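Local coordinates for putative lipoprotein (Campylobacter jejuni subsp. jejuni, PDB 2G5G), which binds two heme groups cofacially in a dimer with tyrosine ligation and probably takes part in bacterial heme transport, at residues 82-93 against 110-118. Residues are numbered along the deposited sequence; the frame is centred on the assembly and turned at random.
Sequences LEMLASTEQNHL and NALNWDKVW
The side-chain amide of Asn113 reaches Glu89 through one N-H, its ND2 lying 2.6 Å from OE2 of Glu89 with an angle of 161° at the hydrogen. The bond leaves close to the amide plane but meets the carboxylate from 42° above its plane. Asn113, the first residue to leave helical backbone angles after helix 108-111, has positive phi in a Schellman motif; its side chain and that of Glu89 cross at about a right angle. In the first turn of helix 90-98, the ring of His92 comes to the end of helix 108-111, and its NE2 lies 2.8 Å from Ala111 O. A water accompanies this approach, donating to both Ala111 O and His92 O.

Apolar packing joins the turn that follows strand 78-82 of the ChaN-family sheet to two tryptophans. CG of selenomethionine Met84 lies 3.4 Å from Trp114 CH2, the two side chains running side by side. Its CB sits over one face of the Trp118 indole, and SE stands farther above that face, 5.1 Å from the six-membered centroid, a Met-aromatic contact. The bend at chi2 and chi3 brings CE back to Trp118 CZ3. At the ring edge lies the Glu83 carboxylate, its plane turned 71° from the indole; its OE1 is bonded to the backbone N of Gly220. The Trp118 side chain is about 6 Å from a bound heme. Between the segments, a second water accepts from Asp115 N, donates to Met84 O at 2.6 Å, and sits over the centre of the Trp114 ring.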
loop_
_atom_site.group_PDB
_atom_site.type_symbol
_atom_site.label_atom_id
_atom_site.label_comp_id
_atom_site.label_asym_id
_atom_site.label_seq_id
_atom_site.Cartn_x
_atom_site.Cartn_y
_atom_site.Cartn_z
ATOM N N LEU A 82 17.019 -12.973 -9.448
ATOM C CA LEU A 82 16.956 -11.996 -8.368
ATOM C C LEU A 82 15.525 -11.646 -8.039
ATOM O O LEU A 82 14.763 -11.182 -8.904
ATOM C CB LEU A 82 17.782 -10.731 -8.711
ATOM C CG LEU A 82 19.309 -10.828 -8.812
ATOM C CD1 LEU A 82 19.931 -9.501 -9.267
ATOM C CD2 LEU A 82 19.942 -11.294 -7.516
ATOM N N GLU A 83 15.135 -11.865 -6.779
ATOM C CA GLU A 83 13.850 -11.349 -6.301
ATOM C C GLU A 83 13.782 -9.838 -6.597
ATOM O O GLU A 83 12.690 -9.289 -6.775
ATOM C CB GLU A 83 13.706 -11.561 -4.780
ATOM C CG GLU A 83 12.423 -10.918 -4.168
ATOM C CD GLU A 83 12.393 -10.923 -2.625
ATOM O OE1 GLU A 83 13.336 -11.415 -1.982
ATOM O OE2 GLU A 83 11.413 -10.415 -2.071
HETATM N N MSE A 84 14.930 -9.162 -6.648
HETATM C CA MSE A 84 14.841 -7.682 -6.795
HETATM C C MSE A 84 14.567 -7.149 -8.184
HETATM O O MSE A 84 14.343 -5.950 -8.350
HETATM C CB MSE A 84 15.907 -6.858 -6.041
HETATM C CG MSE A 84 17.278 -7.407 -5.680
HETATM SE SE MSE A 84 17.592 -9.229 -4.927
HETATM C CE MSE A 84 16.292 -9.359 -3.453
ATOM N N LEU A 85 14.516 -8.037 -9.176
ATOM C CA LEU A 85 14.126 -7.630 -10.523
ATOM C C LEU A 85 12.934 -8.411 -10.976
ATOM O O LEU A 85 12.818 -9.618 -10.686
ATOM C CB LEU A 85 15.296 -7.774 -11.496
ATOM C CG LEU A 85 16.448 -6.816 -11.226
ATOM C CD1 LEU A 85 17.731 -7.223 -11.914
ATOM C CD2 LEU A 85 16.041 -5.391 -11.643
ATOM N N ALA A 86 12.030 -7.741 -11.686
ATOM C CA ALA A 86 10.861 -8.412 -12.228
ATOM C C ALA A 86 11.186 -9.229 -13.479
ATOM O O ALA A 86 12.068 -8.846 -14.252
ATOM C CB ALA A 86 9.736 -7.401 -12.529
ATOM N N SER A 87 10.454 -10.330 -13.672
ATOM C CA SER A 87 10.645 -11.223 -14.840
ATOM C C SER A 87 10.235 -10.533 -16.158
ATOM O O SER A 87 10.748 -10.860 -17.233
ATOM C CB SER A 87 9.859 -12.522 -14.654
ATOM O OG SER A 87 8.472 -12.294 -14.725
ATOM N N THR A 88 9.300 -9.588 -16.048
ATOM C CA THR A 88 8.903 -8.684 -17.156
ATOM C C THR A 88 10.058 -7.842 -17.722
ATOM O O THR A 88 9.950 -7.305 -18.826
ATOM C CB THR A 88 7.800 -7.696 -16.698
ATOM O OG1 THR A 88 8.256 -6.985 -15.535
ATOM C CG2 THR A 88 6.525 -8.429 -16.384
ATOM N N GLU A 89 11.147 -7.727 -16.968
ATOM C CA GLU A 89 12.313 -6.933 -17.342
ATOM C C GLU A 89 13.328 -7.703 -18.196
ATOM O O GLU A 89 14.345 -7.147 -18.579
ATOM C CB GLU A 89 13.019 -6.449 -16.070
ATOM C CG GLU A 89 13.483 -5.007 -16.079
ATOM C CD GLU A 89 12.320 -4.017 -16.082
ATOM O OE1 GLU A 89 11.210 -4.377 -15.625
ATOM O OE2 GLU A 89 12.514 -2.884 -16.545
ATOM N N GLN A 90 13.070 -8.977 -18.480
ATOM C CA GLN A 90 14.109 -9.844 -19.043
ATOM C C GLN A 90 14.691 -9.365 -20.381
ATOM O O GLN A 90 15.915 -9.384 -20.580
ATOM C CB GLN A 90 13.649 -11.305 -19.133
ATOM C CG GLN A 90 14.821 -12.283 -19.244
ATOM C CD GLN A 90 15.806 -12.139 -18.107
ATOM O OE1 GLN A 90 15.408 -12.074 -16.937
ATOM N NE2 GLN A 90 17.099 -12.099 -18.430
ATOM N N ASN A 91 13.826 -8.920 -21.284
ATOM C CA ASN A 91 14.318 -8.369 -22.562
ATOM C C ASN A 91 15.353 -7.295 -22.323
ATOM O O ASN A 91 16.431 -7.338 -22.897
ATOM C CB ASN A 91 13.170 -7.832 -23.410
ATOM C CG ASN A 91 12.304 -8.936 -23.973
ATOM O OD1 ASN A 91 12.763 -10.076 -24.170
ATOM N ND2 ASN A 91 11.034 -8.612 -24.252
ATOM N N HIS A 92 15.037 -6.370 -21.420
ATOM C CA HIS A 92 15.964 -5.318 -21.026
ATOM C C HIS A 92 17.233 -5.883 -20.407
ATOM O O HIS A 92 18.319 -5.439 -20.721
ATOM C CB HIS A 92 15.273 -4.316 -20.078
ATOM C CG HIS A 92 16.063 -3.064 -19.843
ATOM N ND1 HIS A 92 16.122 -2.033 -20.763
ATOM C CD2 HIS A 92 16.828 -2.675 -18.793
ATOM C CE1 HIS A 92 16.895 -1.069 -20.290
ATOM N NE2 HIS A 92 17.344 -1.437 -19.100
ATOM N N LEU A 93 17.092 -6.874 -19.519
ATOM C CA LEU A 93 18.232 -7.518 -18.871
ATOM C C LEU A 93 19.134 -8.321 -19.830
ATOM O O LEU A 93 20.339 -8.402 -19.626
ATOM C CB LEU A 93 17.737 -8.436 -17.725
ATOM C CG LEU A 93 16.973 -7.696 -16.621
ATOM C CD1 LEU A 93 16.273 -8.709 -15.673
ATOM C CD2 LEU A 93 17.901 -6.709 -15.871
ATOM N N ASN A 110 21.652 1.616 -14.082
ATOM C CA ASN A 110 20.819 2.135 -15.152
ATOM C C ASN A 110 20.562 1.068 -16.237
ATOM O O ASN A 110 19.460 0.973 -16.791
ATOM C CB ASN A 110 21.459 3.405 -15.736
ATOM C CG ASN A 110 21.699 4.496 -14.671
ATOM O OD1 ASN A 110 20.970 5.500 -14.618
ATOM N ND2 ASN A 110 22.728 4.304 -13.825
ATOM N N ALA A 111 21.590 0.267 -16.513
ATOM C CA ALA A 111 21.496 -0.831 -17.471
ATOM C C ALA A 111 20.455 -1.865 -17.036
ATOM O O ALA A 111 19.699 -2.381 -17.867
ATOM C CB ALA A 111 22.861 -1.496 -17.657
ATOM N N LEU A 112 20.407 -2.134 -15.730
ATOM C CA LEU A 112 19.547 -3.182 -15.185
ATOM C C LEU A 112 18.176 -2.636 -14.881
ATOM O O LEU A 112 17.277 -3.378 -14.493
ATOM C CB LEU A 112 20.152 -3.780 -13.906
ATOM C CG LEU A 112 21.547 -4.395 -13.966
ATOM C CD1 LEU A 112 22.031 -4.756 -12.564
ATOM C CD2 LEU A 112 21.583 -5.602 -14.905
ATOM N N ASN A 113 18.008 -1.329 -15.056
ATOM C CA ASN A 113 16.794 -0.659 -14.614
ATOM C C ASN A 113 16.468 -0.958 -13.129
ATOM O O ASN A 113 15.313 -1.208 -12.766
ATOM C CB ASN A 113 15.621 -1.052 -15.513
ATOM C CG ASN A 113 14.503 -0.076 -15.429
ATOM O OD1 ASN A 113 14.732 1.095 -15.144
ATOM N ND2 ASN A 113 13.283 -0.534 -15.663
ATOM N N TRP A 114 17.500 -0.938 -12.290
ATOM C CA TRP A 114 17.353 -1.241 -10.871
ATOM C C TRP A 114 16.198 -0.459 -10.285
ATOM O O TRP A 114 16.050 0.734 -10.574
ATOM C CB TRP A 114 18.636 -0.907 -10.114
ATOM C CG TRP A 114 18.691 -1.548 -8.766
ATOM C CD1 TRP A 114 18.436 -0.955 -7.559
ATOM C CD2 TRP A 114 19.008 -2.919 -8.480
ATOM N NE1 TRP A 114 18.586 -1.866 -6.540
ATOM C CE2 TRP A 114 18.923 -3.083 -7.075
ATOM C CE3 TRP A 114 19.343 -4.024 -9.272
ATOM C CZ2 TRP A 114 19.168 -4.302 -6.449
ATOM C CZ3 TRP A 114 19.594 -5.239 -8.643
ATOM C CH2 TRP A 114 19.508 -5.365 -7.244
ATOM N N ASP A 115 15.376 -1.135 -9.481
ATOM C CA ASP A 115 14.267 -0.500 -8.762
ATOM C C ASP A 115 14.774 -0.008 -7.424
ATOM O O ASP A 115 15.419 -0.750 -6.681
ATOM C CB ASP A 115 13.092 -1.464 -8.560
ATOM C CG ASP A 115 11.805 -0.753 -8.141
ATOM O OD1 ASP A 115 11.885 0.222 -7.359
ATOM O OD2 ASP A 115 10.705 -1.175 -8.585
ATOM N N LYS A 116 14.482 1.255 -7.110
ATOM C CA LYS A 116 15.069 1.859 -5.918
ATOM C C LYS A 116 14.394 1.468 -4.602
ATOM O O LYS A 116 14.950 1.727 -3.536
ATOM C CB LYS A 116 15.274 3.371 -6.067
ATOM C CG LYS A 116 16.685 3.725 -6.577
ATOM C CD LYS A 116 16.963 3.156 -7.979
ATOM C CE LYS A 116 18.444 3.136 -8.298
ATOM N NZ LYS A 116 19.219 2.241 -7.376
ATOM N N VAL A 117 13.237 0.799 -4.676
ATOM C CA VAL A 117 12.714 0.085 -3.492
ATOM C C VAL A 117 13.766 -0.855 -2.851
ATOM O O VAL A 117 13.699 -1.135 -1.651
ATOM C CB VAL A 117 11.352 -0.651 -3.741
ATOM C CG1 VAL A 117 10.325 0.311 -4.270
ATOM C CG2 VAL A 117 11.493 -1.836 -4.682
ATOM N N TRP A 118 14.745 -1.298 -3.652
ATOM C CA TRP A 118 15.852 -2.127 -3.188
ATOM C C TRP A 118 17.084 -1.246 -3.099
ATOM O O TRP A 118 17.594 -0.799 -4.124
ATOM C CB TRP A 118 16.088 -3.298 -4.161
ATOM C CG TRP A 118 14.895 -4.195 -4.303
ATOM C CD1 TRP A 118 13.936 -4.145 -5.265
ATOM C CD2 TRP A 118 14.534 -5.274 -3.427
ATOM N NE1 TRP A 118 12.996 -5.123 -5.044
ATOM C CE2 TRP A 118 13.339 -5.827 -3.917
ATOM C CE3 TRP A 118 15.117 -5.827 -2.274
ATOM C CZ2 TRP A 118 12.712 -6.927 -3.310
ATOM C CZ3 TRP A 118 14.490 -6.913 -1.661
ATOM C CH2 TRP A 118 13.297 -7.447 -2.186
HETATM O O HOH W 1 10.755 -6.578 -7.195
HETATM O O HOH W 2 15.690 -3.728 -8.570
HETATM O O HOH W 3 19.297 -2.923 -20.699
#